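Local atomic coordinates of UPF0131 protein ykqA (Bacillus subtilis, PDB entry 2QIK), a protein that probably acts as a gamma-glutamylcyclotransferase, an acyltransferase that releases gamma-glutamyl groups by cyclising them to 5-oxoproline. Residues Asn2-Tyr8 against Tyr57-Ala63; Arg141-Val147 against Tyr200-Arg204; Val155-Leu160 against Val217-Gly222. All coordinates share one frame; numbering follows the deposited sequence.

Contact 1: residues Asn2-Tyr8 against Tyr57-Ala63; sequences NSLLFVY and YGEVYEA
Strands Ser3-Val7 and Tyr57-Ala63 pair antiparallel, side by side in the five-stranded sheet of the AIG2-like domain at the start of the chain. Five residue pairs run in register from Ser3 with Ala63 to Val7 with Glu59. Three are hydrogen-bonded pairs, Ser3 with Ala63, Leu5 with Tyr61 and Val7 with Glu59, and give six backbone bonds. In the middle pair, Leu5 N to Tyr61 O and Tyr61 N to Leu5 O are both 2.8 Å.

Phe6, Val60, Leu4 and Glu62 share one face of the sheet. The Phe6 ring runs across to the neighbouring strand, where CZ comes to 3.6 Å from Gly58 N. Its CG is anti to the backbone N (chi1 175°), which carries the ring across to the glycine. A beta carbon at Gly58 would collide with Phe6 CZ. Val60 CG2 sits at the ring edge, near its plane, and Val60 CG1 meets Leu4 CD2 at 4.0 Å.

Leu5, Val7, Glu59, Tyr61 and Ala63 lie on the other face. There Val7 CG2 approaches Tyr61 CE1 to 3.7 Å, the two side chains crossing at about a right angle. Tyr61 OH donates to Glu59 OE2 at 2.8 Å, with the oxygen in the plane of the ring. At the two ends, one water joins Ser3 OG to Ala63 O, and another donates to Tyr8 O (2.6 Å) and Tyr57 O (2.7 Å).

Tyr8 belongs to the substrate site inferred by similarity. The chemistry implies apolar packing round Phe6 and Val60, giving way to the partly exposed Leu4 and Glu62 toward the end of the strands. On the other face the buried Glu59 carboxylate is held by Tyr61 OH, by Lys13 N and by the guanidinium of Arg12, with which OE1 forms a salt bridge.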
loop_
_atom_site.group_PDB
_atom_site.type_symbol
_atom_site.label_atom_id
_atom_site.label_comp_id
_atom_site.label_asym_id
_atom_site.label_seq_id
_atom_site.Cartn_x
_atom_site.Cartn_y
_atom_site.Cartn_z
ATOM N N ASN A 2 -2.189 -17.010 20.917
ATOM C CA ASN A 2 -2.527 -16.284 19.648
ATOM C C ASN A 2 -1.452 -16.597 18.660
ATOM O O ASN A 2 -0.315 -16.887 19.010
ATOM C CB ASN A 2 -2.579 -14.752 19.864
ATOM C CG ASN A 2 -3.717 -14.299 20.665
ATOM O OD1 ASN A 2 -3.848 -13.103 21.008
ATOM N ND2 ASN A 2 -4.613 -15.232 20.945
ATOM N N SER A 3 -1.811 -16.504 17.411
ATOM C CA SER A 3 -0.871 -16.798 16.339
ATOM C C SER A 3 -0.922 -15.648 15.329
ATOM O O SER A 3 -2.020 -15.248 14.913
ATOM C CB SER A 3 -1.303 -18.056 15.584
ATOM O OG SER A 3 -1.355 -19.195 16.442
ATOM N N LEU A 4 0.232 -15.227 14.830
ATOM C CA LEU A 4 0.259 -14.362 13.678
ATOM C C LEU A 4 -0.209 -15.123 12.460
ATOM O O LEU A 4 0.160 -16.273 12.245
ATOM C CB LEU A 4 1.612 -13.735 13.452
ATOM C CG LEU A 4 2.096 -12.850 14.560
ATOM C CD1 LEU A 4 3.530 -12.354 14.207
ATOM C CD2 LEU A 4 1.201 -11.645 14.766
ATOM N N LEU A 5 -1.015 -14.454 11.649
ATOM C CA LEU A 5 -1.649 -15.011 10.463
ATOM C C LEU A 5 -1.500 -14.042 9.282
ATOM O O LEU A 5 -1.871 -12.870 9.420
ATOM C CB LEU A 5 -3.132 -15.240 10.738
ATOM C CG LEU A 5 -3.957 -15.669 9.511
ATOM C CD1 LEU A 5 -3.624 -17.032 9.059
ATOM C CD2 LEU A 5 -5.435 -15.572 9.840
ATOM N N PHE A 6 -0.901 -14.528 8.214
ATOM C CA PHE A 6 -0.756 -13.746 6.978
ATOM C C PHE A 6 -1.850 -14.151 6.019
ATOM O O PHE A 6 -2.010 -15.324 5.693
ATOM C CB PHE A 6 0.634 -14.036 6.358
ATOM C CG PHE A 6 0.879 -13.384 5.025
ATOM C CD1 PHE A 6 0.677 -14.066 3.862
ATOM C CD2 PHE A 6 1.320 -12.088 4.939
ATOM C CE1 PHE A 6 0.958 -13.490 2.611
ATOM C CE2 PHE A 6 1.578 -11.519 3.715
ATOM C CZ PHE A 6 1.430 -12.220 2.596
ATOM N N VAL A 7 -2.633 -13.149 5.579
ATOM C CA VAL A 7 -3.718 -13.382 4.655
ATOM C C VAL A 7 -3.482 -12.597 3.367
ATOM O O VAL A 7 -3.015 -11.480 3.370
ATOM C CB VAL A 7 -5.154 -13.032 5.182
ATOM C CG1 VAL A 7 -5.516 -14.053 6.309
ATOM C CG2 VAL A 7 -5.225 -11.545 5.643
ATOM N N TYR A 8 -3.863 -13.238 2.267
ATOM C CA TYR A 8 -3.547 -12.731 0.926
ATOM C C TYR A 8 -4.739 -12.724 -0.037
ATOM O O TYR A 8 -4.633 -12.202 -1.135
ATOM C CB TYR A 8 -2.404 -13.570 0.288
ATOM C CG TYR A 8 -2.724 -15.040 0.205
ATOM C CD1 TYR A 8 -3.498 -15.522 -0.838
ATOM C CD2 TYR A 8 -2.295 -15.916 1.137
ATOM C CE1 TYR A 8 -3.855 -16.834 -0.923
ATOM C CE2 TYR A 8 -2.645 -17.242 1.073
ATOM C CZ TYR A 8 -3.419 -17.712 0.040
ATOM O OH TYR A 8 -3.761 -19.056 -0.090
ATOM N N TYR A 57 1.740 -10.371 -1.623
ATOM C CA TYR A 57 1.398 -9.279 -0.735
ATOM C C TYR A 57 0.149 -9.630 0.095
ATOM O O TYR A 57 -0.715 -10.372 -0.364
ATOM C CB TYR A 57 1.213 -7.974 -1.501
ATOM C CG TYR A 57 2.529 -7.500 -2.023
ATOM C CD1 TYR A 57 3.044 -7.898 -3.266
ATOM C CD2 TYR A 57 3.368 -6.775 -1.191
ATOM C CE1 TYR A 57 4.314 -7.581 -3.672
ATOM C CE2 TYR A 57 4.636 -6.420 -1.599
ATOM C CZ TYR A 57 5.127 -6.831 -2.835
ATOM O OH TYR A 57 6.457 -6.538 -3.148
ATOM N N GLY A 58 0.097 -9.148 1.316
ATOM C CA GLY A 58 -1.013 -9.421 2.150
ATOM C C GLY A 58 -0.947 -8.623 3.442
ATOM O O GLY A 58 -0.332 -7.565 3.509
ATOM N N GLU A 59 -1.626 -9.142 4.473
ATOM C CA GLU A 59 -1.826 -8.446 5.731
ATOM C C GLU A 59 -1.586 -9.432 6.864
ATOM O O GLU A 59 -1.804 -10.639 6.675
ATOM C CB GLU A 59 -3.299 -7.979 5.825
ATOM C CG GLU A 59 -3.715 -7.046 4.697
ATOM C CD GLU A 59 -5.195 -6.907 4.485
ATOM O OE1 GLU A 59 -5.619 -6.545 3.344
ATOM O OE2 GLU A 59 -6.006 -7.179 5.332
ATOM N N VAL A 60 -1.099 -8.923 8.014
ATOM C CA VAL A 60 -0.850 -9.772 9.181
ATOM C C VAL A 60 -1.832 -9.436 10.276
ATOM O O VAL A 60 -1.972 -8.273 10.645
ATOM C CB VAL A 60 0.561 -9.621 9.686
ATOM C CG1 VAL A 60 0.824 -10.459 10.936
ATOM C CG2 VAL A 60 1.612 -9.933 8.604
ATOM N N TYR A 61 -2.492 -10.463 10.801
ATOM C CA TYR A 61 -3.422 -10.364 11.914
ATOM C C TYR A 61 -2.966 -11.235 13.068
ATOM O O TYR A 61 -2.227 -12.200 12.903
ATOM C CB TYR A 61 -4.823 -10.840 11.453
ATOM C CG TYR A 61 -5.486 -9.879 10.534
ATOM C CD1 TYR A 61 -5.202 -9.901 9.180
ATOM C CD2 TYR A 61 -6.375 -8.918 10.965
ATOM C CE1 TYR A 61 -5.711 -9.009 8.310
ATOM C CE2 TYR A 61 -6.908 -8.000 10.107
ATOM C CZ TYR A 61 -6.549 -8.054 8.727
ATOM O OH TYR A 61 -7.078 -7.081 7.879
ATOM N N GLU A 62 -3.442 -10.868 14.267
ATOM C CA GLU A 62 -3.241 -11.709 15.425
ATOM C C GLU A 62 -4.534 -12.511 15.674
ATOM O O GLU A 62 -5.551 -11.951 16.025
ATOM C CB GLU A 62 -2.975 -10.830 16.613
ATOM C CG GLU A 62 -2.889 -11.591 17.847
ATOM C CD GLU A 62 -1.595 -11.924 18.281
ATOM O OE1 GLU A 62 -0.885 -12.593 17.423
ATOM O OE2 GLU A 62 -1.389 -11.558 19.533
ATOM N N ALA A 63 -4.469 -13.812 15.412
ATOM C CA ALA A 63 -5.589 -14.714 15.439
ATOM C C ALA A 63 -5.593 -15.581 16.664
ATOM O O ALA A 63 -4.605 -16.271 16.948
ATOM C CB ALA A 63 -5.597 -15.573 14.220
HETATM O O HOH W 1 -3.891 -19.152 17.610
HETATM O O HOH W 2 -2.939 -10.314 -1.866
#

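Contact 2: residues Arg141-Val147 against Tyr200-Arg204; sequences RFQKAGV and YLYKR
Tyr200 OH has two polar partners where helix 140-145 meets helix 198-204: Arg204 NH1 of its own helix and a water that reaches Arg141. Arg204 NH1, one turn further along, donates to it at 3.0 Å, somewhat tilted from the guanidinium plane. The water lies 2.7 Å from Tyr200 OH and accepts a weak bond from Arg141 NH2.

No direct hydrogen bond crosses between the two segments; packing and water join them. The guanidinium groups of Arg141 and Arg204 arrive from opposite directions and stack, centres 4.2 Å apart and planes at 25°. The Arg141 chain bends at chi3 (63°), which lays its flat end over the extended Arg204. The like charges lie close, Arg141 NH1 3.7 Å from Arg204 NE, and the surrounding waters probably screen them. Two waters link Arg141 NH1 and NH2 to Arg204 O, and another ties Phe142 N to Arg204 NH1. That last water sits over the centre of the Phe142 ring. Arg204 NH2 has a further partner in Ser135 OG.

Away from the guanidinium stack the contact is apolar. Val147 CG2 stands over the face of the Tyr200 ring in a CH-pi contact, 3.6 Å from the centroid. Ala145 CB reaches Tyr200 CE1 at 3.6 Å. Phe142 CD2 meets Tyr200 CE2 at 3.7 Å, and the Phe142 ring also stacks on Phe151. Replacing Tyr200 by an alanine would probably leave Val147 without its ring face and set the Arg204 guanidinium freer to turn.

A bound citrate, probably from the crystallisation liquor, lies about 4 Å from the Arg204 side chain. Val147 reaches the ring just after the chain turns at Gly146, whose positive phi and two bonds back into the last helical turn are characteristic of a Schellman motif.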
loop_
_atom_site.group_PDB
_atom_site.type_symbol
_atom_site.label_atom_id
_atom_site.label_comp_id
_atom_site.label_asym_id
_atom_site.label_seq_id
_atom_site.Cartn_x
_atom_site.Cartn_y
_atom_site.Cartn_z
ATOM N N ARG A 141 3.456 18.311 -12.978
ATOM C CA ARG A 141 3.833 17.127 -13.774
ATOM C C ARG A 141 2.569 16.580 -14.456
ATOM O O ARG A 141 2.649 16.202 -15.604
ATOM C CB ARG A 141 4.583 16.035 -13.017
ATOM C CG ARG A 141 5.992 16.447 -12.653
ATOM C CD ARG A 141 6.720 15.296 -11.963
ATOM N NE ARG A 141 6.829 14.171 -12.904
ATOM C CZ ARG A 141 7.270 12.958 -12.596
ATOM N NH1 ARG A 141 7.590 12.764 -11.371
ATOM N NH2 ARG A 141 7.286 11.977 -13.536
ATOM N N PHE A 142 1.428 16.556 -13.776
ATOM C CA PHE A 142 0.194 16.154 -14.448
ATOM C C PHE A 142 -0.034 16.997 -15.683
ATOM O O PHE A 142 -0.415 16.518 -16.756
ATOM C CB PHE A 142 -1.026 16.263 -13.554
ATOM C CG PHE A 142 -1.030 15.410 -12.292
ATOM C CD1 PHE A 142 -1.628 15.928 -11.144
ATOM C CD2 PHE A 142 -0.549 14.116 -12.251
ATOM C CE1 PHE A 142 -1.719 15.168 -9.986
ATOM C CE2 PHE A 142 -0.656 13.348 -11.059
ATOM C CZ PHE A 142 -1.205 13.917 -9.925
ATOM N N GLN A 143 0.081 18.300 -15.511
ATOM C CA GLN A 143 -0.187 19.230 -16.631
ATOM C C GLN A 143 0.776 18.952 -17.777
ATOM O O GLN A 143 0.378 18.950 -18.938
ATOM C CB GLN A 143 -0.045 20.668 -16.180
ATOM C CG GLN A 143 -1.146 21.110 -15.261
ATOM C CD GLN A 143 -0.953 22.494 -14.715
ATOM O OE1 GLN A 143 -1.937 23.235 -14.520
ATOM N NE2 GLN A 143 0.297 22.894 -14.546
ATOM N N LYS A 144 2.066 18.761 -17.502
ATOM C CA LYS A 144 3.065 18.455 -18.554
ATOM C C LYS A 144 2.776 17.177 -19.318
ATOM O O LYS A 144 3.063 17.083 -20.499
ATOM C CB LYS A 144 4.468 18.394 -18.013
ATOM C CG LYS A 144 4.991 19.691 -17.544
ATOM C CD LYS A 144 6.408 19.552 -17.065
ATOM C CE LYS A 144 6.566 20.184 -15.717
ATOM N NZ LYS A 144 7.121 19.308 -14.648
ATOM N N ALA A 145 2.203 16.184 -18.629
ATOM C CA ALA A 145 1.878 14.917 -19.216
ATOM C C ALA A 145 0.497 14.948 -19.892
ATOM O O ALA A 145 0.115 13.964 -20.491
ATOM C CB ALA A 145 1.908 13.861 -18.150
ATOM N N GLY A 146 -0.266 16.050 -19.766
ATOM C CA GLY A 146 -1.583 16.115 -20.361
ATOM C C GLY A 146 -2.645 15.325 -19.661
ATOM O O GLY A 146 -3.661 14.987 -20.249
ATOM N N VAL A 147 -2.427 15.008 -18.384
ATOM C CA VAL A 147 -3.371 14.254 -17.594
ATOM C C VAL A 147 -4.050 14.986 -16.460
ATOM O O VAL A 147 -4.763 14.394 -15.642
ATOM C CB VAL A 147 -2.730 12.928 -17.070
ATOM C CG1 VAL A 147 -2.273 12.071 -18.214
ATOM C CG2 VAL A 147 -1.640 13.175 -16.067
ATOM N N TYR A 200 -1.080 5.817 -16.347
ATOM C CA TYR A 200 -0.188 6.975 -16.180
ATOM C C TYR A 200 0.485 6.856 -14.806
ATOM O O TYR A 200 1.697 7.052 -14.668
ATOM C CB TYR A 200 -1.004 8.276 -16.269
ATOM C CG TYR A 200 -0.229 9.455 -15.718
ATOM C CD1 TYR A 200 0.767 10.034 -16.456
ATOM C CD2 TYR A 200 -0.427 9.895 -14.450
ATOM C CE1 TYR A 200 1.553 11.015 -15.944
ATOM C CE2 TYR A 200 0.311 10.886 -13.927
ATOM C CZ TYR A 200 1.323 11.467 -14.664
ATOM O OH TYR A 200 2.080 12.502 -14.110
ATOM N N LEU A 201 -0.296 6.575 -13.762
ATOM C CA LEU A 201 0.284 6.471 -12.418
ATOM C C LEU A 201 1.257 5.315 -12.315
ATOM O O LEU A 201 2.306 5.430 -11.680
ATOM C CB LEU A 201 -0.766 6.413 -11.372
ATOM C CG LEU A 201 -1.633 7.662 -11.189
ATOM C CD1 LEU A 201 -2.789 7.408 -10.259
ATOM C CD2 LEU A 201 -0.782 8.796 -10.654
ATOM N N TYR A 202 0.915 4.166 -12.910
ATOM C CA TYR A 202 1.811 3.028 -12.885
ATOM C C TYR A 202 3.148 3.347 -13.507
ATOM O O TYR A 202 4.212 2.923 -13.036
ATOM C CB TYR A 202 1.220 1.795 -13.540
ATOM C CG TYR A 202 0.366 0.910 -12.690
ATOM C CD1 TYR A 202 -0.578 1.399 -11.825
ATOM C CD2 TYR A 202 0.517 -0.485 -12.749
ATOM C CE1 TYR A 202 -1.338 0.537 -11.042
ATOM C CE2 TYR A 202 -0.266 -1.331 -11.994
ATOM C CZ TYR A 202 -1.175 -0.835 -11.123
ATOM O OH TYR A 202 -1.978 -1.624 -10.338
ATOM N N LYS A 203 3.140 4.139 -14.580
ATOM C CA LYS A 203 4.409 4.558 -15.216
ATOM C C LYS A 203 5.135 5.546 -14.359
ATOM O O LYS A 203 6.357 5.428 -14.140
ATOM C CB LYS A 203 4.087 5.091 -16.630
ATOM C CG LYS A 203 5.342 5.608 -17.346
ATOM C CD LYS A 203 5.076 6.280 -18.692
ATOM C CE LYS A 203 6.302 7.032 -19.276
ATOM N NZ LYS A 203 5.870 8.076 -20.242
ATOM N N ARG A 204 4.441 6.570 -13.881
ATOM C CA ARG A 204 5.096 7.580 -13.035
ATOM C C ARG A 204 5.761 6.976 -11.814
ATOM O O ARG A 204 6.800 7.401 -11.376
ATOM C CB ARG A 204 4.046 8.621 -12.622
ATOM C CG ARG A 204 4.601 9.726 -11.808
ATOM C CD ARG A 204 3.633 10.858 -11.614
ATOM N NE ARG A 204 4.108 11.854 -10.656
ATOM C CZ ARG A 204 3.612 13.062 -10.524
ATOM N NH1 ARG A 204 2.712 13.517 -11.379
ATOM N NH2 ARG A 204 4.039 13.831 -9.568
HETATM O O HOH W 3 4.518 12.678 -15.252
HETATM O O HOH W 4 7.874 9.869 -10.405
HETATM O O HOH W 5 8.328 9.306 -12.699
HETATM O O HOH W 6 1.897 16.241 -10.639
#

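Contact 3: residues Val155-Leu160 against Val217-Gly222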
loop_
_atom_site.group_PDB
_atom_site.type_symbol
_atom_site.label_atom_id
_atom_site.label_comp_id
_atom_site.label_asym_id
_atom_site.label_seq_id
_atom_site.Cartn_x
_atom_site.Cartn_y
_atom_site.Cartn_z
ATOM N N VAL A 155 -11.231 14.779 -3.687
ATOM C CA VAL A 155 -12.082 14.655 -2.537
ATOM C C VAL A 155 -11.539 15.606 -1.472
ATOM O O VAL A 155 -12.346 16.283 -0.827
ATOM C CB VAL A 155 -12.150 13.199 -2.034
ATOM C CG1 VAL A 155 -13.085 13.118 -0.742
ATOM C CG2 VAL A 155 -12.664 12.312 -3.172
ATOM N N GLY A 156 -10.223 15.744 -1.393
ATOM C CA GLY A 156 -9.545 16.703 -0.534
ATOM C C GLY A 156 -8.657 16.018 0.473
ATOM O O GLY A 156 -8.228 14.883 0.321
ATOM N N ARG A 157 -8.350 16.798 1.490
ATOM C CA ARG A 157 -7.439 16.385 2.530
ATOM C C ARG A 157 -7.923 15.127 3.148
ATOM O O ARG A 157 -9.101 14.964 3.490
ATOM C CB ARG A 157 -7.406 17.444 3.623
ATOM C CG ARG A 157 -6.351 17.252 4.637
ATOM C CD ARG A 157 -6.431 18.256 5.750
ATOM N NE ARG A 157 -6.384 19.600 5.224
ATOM C CZ ARG A 157 -6.559 20.702 5.947
ATOM N NH1 ARG A 157 -6.465 21.873 5.360
ATOM N NH2 ARG A 157 -6.797 20.641 7.235
ATOM N N ALA A 158 -7.007 14.200 3.359
ATOM C CA ALA A 158 -7.323 12.980 3.939
ATOM C C ALA A 158 -6.248 12.628 4.957
ATOM O O ALA A 158 -5.053 12.865 4.777
ATOM C CB ALA A 158 -7.431 11.907 2.802
ATOM N N VAL A 159 -6.704 12.038 6.029
ATOM C CA VAL A 159 -5.864 11.663 7.127
ATOM C C VAL A 159 -5.685 10.139 7.071
ATOM O O VAL A 159 -6.671 9.393 6.884
ATOM C CB VAL A 159 -6.463 12.107 8.435
ATOM C CG1 VAL A 159 -5.696 11.576 9.599
ATOM C CG2 VAL A 159 -6.529 13.631 8.569
ATOM N N LEU A 160 -4.434 9.693 7.313
ATOM C CA LEU A 160 -4.098 8.266 7.341
ATOM C C LEU A 160 -3.408 7.950 8.655
ATOM O O LEU A 160 -2.255 8.327 8.876
ATOM C CB LEU A 160 -3.213 7.883 6.144
ATOM C CG LEU A 160 -2.781 6.413 6.127
ATOM C CD1 LEU A 160 -3.912 5.379 6.124
ATOM C CD2 LEU A 160 -1.947 6.158 4.901
ATOM N N VAL A 217 -5.024 1.575 1.187
ATOM C CA VAL A 217 -5.212 2.158 2.488
ATOM C C VAL A 217 -6.622 2.649 2.600
ATOM O O VAL A 217 -7.280 2.992 1.649
ATOM C CB VAL A 217 -4.207 3.323 2.761
ATOM C CG1 VAL A 217 -2.826 2.794 2.884
ATOM C CG2 VAL A 217 -4.300 4.436 1.720
ATOM N N ASP A 218 -7.081 2.724 3.847
ATOM C CA ASP A 218 -8.412 3.310 4.198
ATOM C C ASP A 218 -8.150 4.678 4.807
ATOM O O ASP A 218 -7.303 4.824 5.692
ATOM C CB ASP A 218 -9.174 2.472 5.217
ATOM C CG ASP A 218 -9.623 1.133 4.700
ATOM O OD1 ASP A 218 -9.455 0.772 3.520
ATOM O OD2 ASP A 218 -10.244 0.388 5.509
ATOM N N VAL A 219 -8.846 5.732 4.346
ATOM C CA VAL A 219 -8.579 7.079 4.811
ATOM C C VAL A 219 -9.830 7.805 5.138
ATOM O O VAL A 219 -10.886 7.373 4.694
ATOM C CB VAL A 219 -7.744 7.945 3.824
ATOM C CG1 VAL A 219 -6.462 7.277 3.455
ATOM C CG2 VAL A 219 -8.598 8.322 2.581
ATOM N N GLU A 220 -9.660 8.896 5.932
ATOM C CA GLU A 220 -10.738 9.742 6.294
ATOM C C GLU A 220 -10.640 11.060 5.558
ATOM O O GLU A 220 -9.663 11.702 5.706
ATOM C CB GLU A 220 -10.832 9.935 7.824
ATOM C CG GLU A 220 -12.299 10.185 8.121
ATOM C CD GLU A 220 -12.693 10.329 9.567
ATOM O OE1 GLU A 220 -11.924 9.871 10.468
ATOM O OE2 GLU A 220 -13.803 10.893 9.751
ATOM N N ALA A 221 -11.691 11.440 4.861
ATOM C CA ALA A 221 -11.668 12.719 4.116
ATOM C C ALA A 221 -13.093 13.254 4.196
ATOM O O ALA A 221 -14.022 12.599 3.661
ATOM C CB ALA A 221 -11.239 12.489 2.612
ATOM N N GLY A 222 -13.231 14.476 4.749
ATOM C CA GLY A 222 -14.522 15.192 4.753
ATOM C C GLY A 222 -15.510 14.506 5.659
ATOM O O GLY A 222 -16.741 14.529 5.426
#
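Leu160 and Val217 cross at about a right angle where strands 154-161 and 212-221 meet in a splayed antiparallel pairing. The strand directions differ by 130°, and a single bridge, Val159 with Glu220, joins them. Val159 N donates to Glu220 O at 3.0 Å, and Glu220 N returns a bond to Val159 O.

Apolar contacts flank the bridge along the strands, Leu160 with Val217 at one end and Ala158 and Val155 with Ala221 at the other. Leu160 CG is anti to the backbone N (chi1 178°), which brings the leucine tip across to the other strand. One methyl, CD1, touches Val217 CB at 4.0 Å and the other, CD2, touches Val217 CG1. Leu160 CD1 also lies against Val219 CG1.

Val219 points toward the partner strand. Its CG2 meets Ala158 CB at 3.8 Å, while its CB rests by Val159 O. Ala221 likewise points across, and its CB touches both Ala158 CB and Val155 CG1. Close by, Ala158 CA lies 3.2 Å from Glu220 O in a CA-H...O contact. Phe131 of strand 128-132 touches Ala158, Leu160 and Val219.

Strand 154-161 lies at the edge of a three-stranded sheet, and strand 212-221 pairs with strand 224-234. The contact therefore joins two sheets. Toward strand 185-193, Val155 and Gly156 both face Leu190 in a classic beta bulge. Asp218 starts away from the other strand; its carboxylate pairs with Lys13 and the backbone N of Asp228. Beside the bulge, Ala221 CB lies 3.4 Å from Arg157 O.

Contact 1 lies in the first AIG2-like domain, and contacts 2 and 3 belong to the second half of the chain. Contact 1 closes before either of the others opens. Its centre is about 35 Å from that of contact 2 and about 25 Å from that of contact 3. Contacts 2 and 3 have centres about 22 Å apart and nearest atoms about 11 Å apart. Their segments alternate along the chain: each helix of contact 2 is followed by a strand of contact 3. Contact 1 holds Tyr8 of the inferred substrate site; the other two lie away from it. Lys13 links the halves, binding Glu59 of contact 1 through its backbone N and Asp218 of contact 3 by a salt bridge.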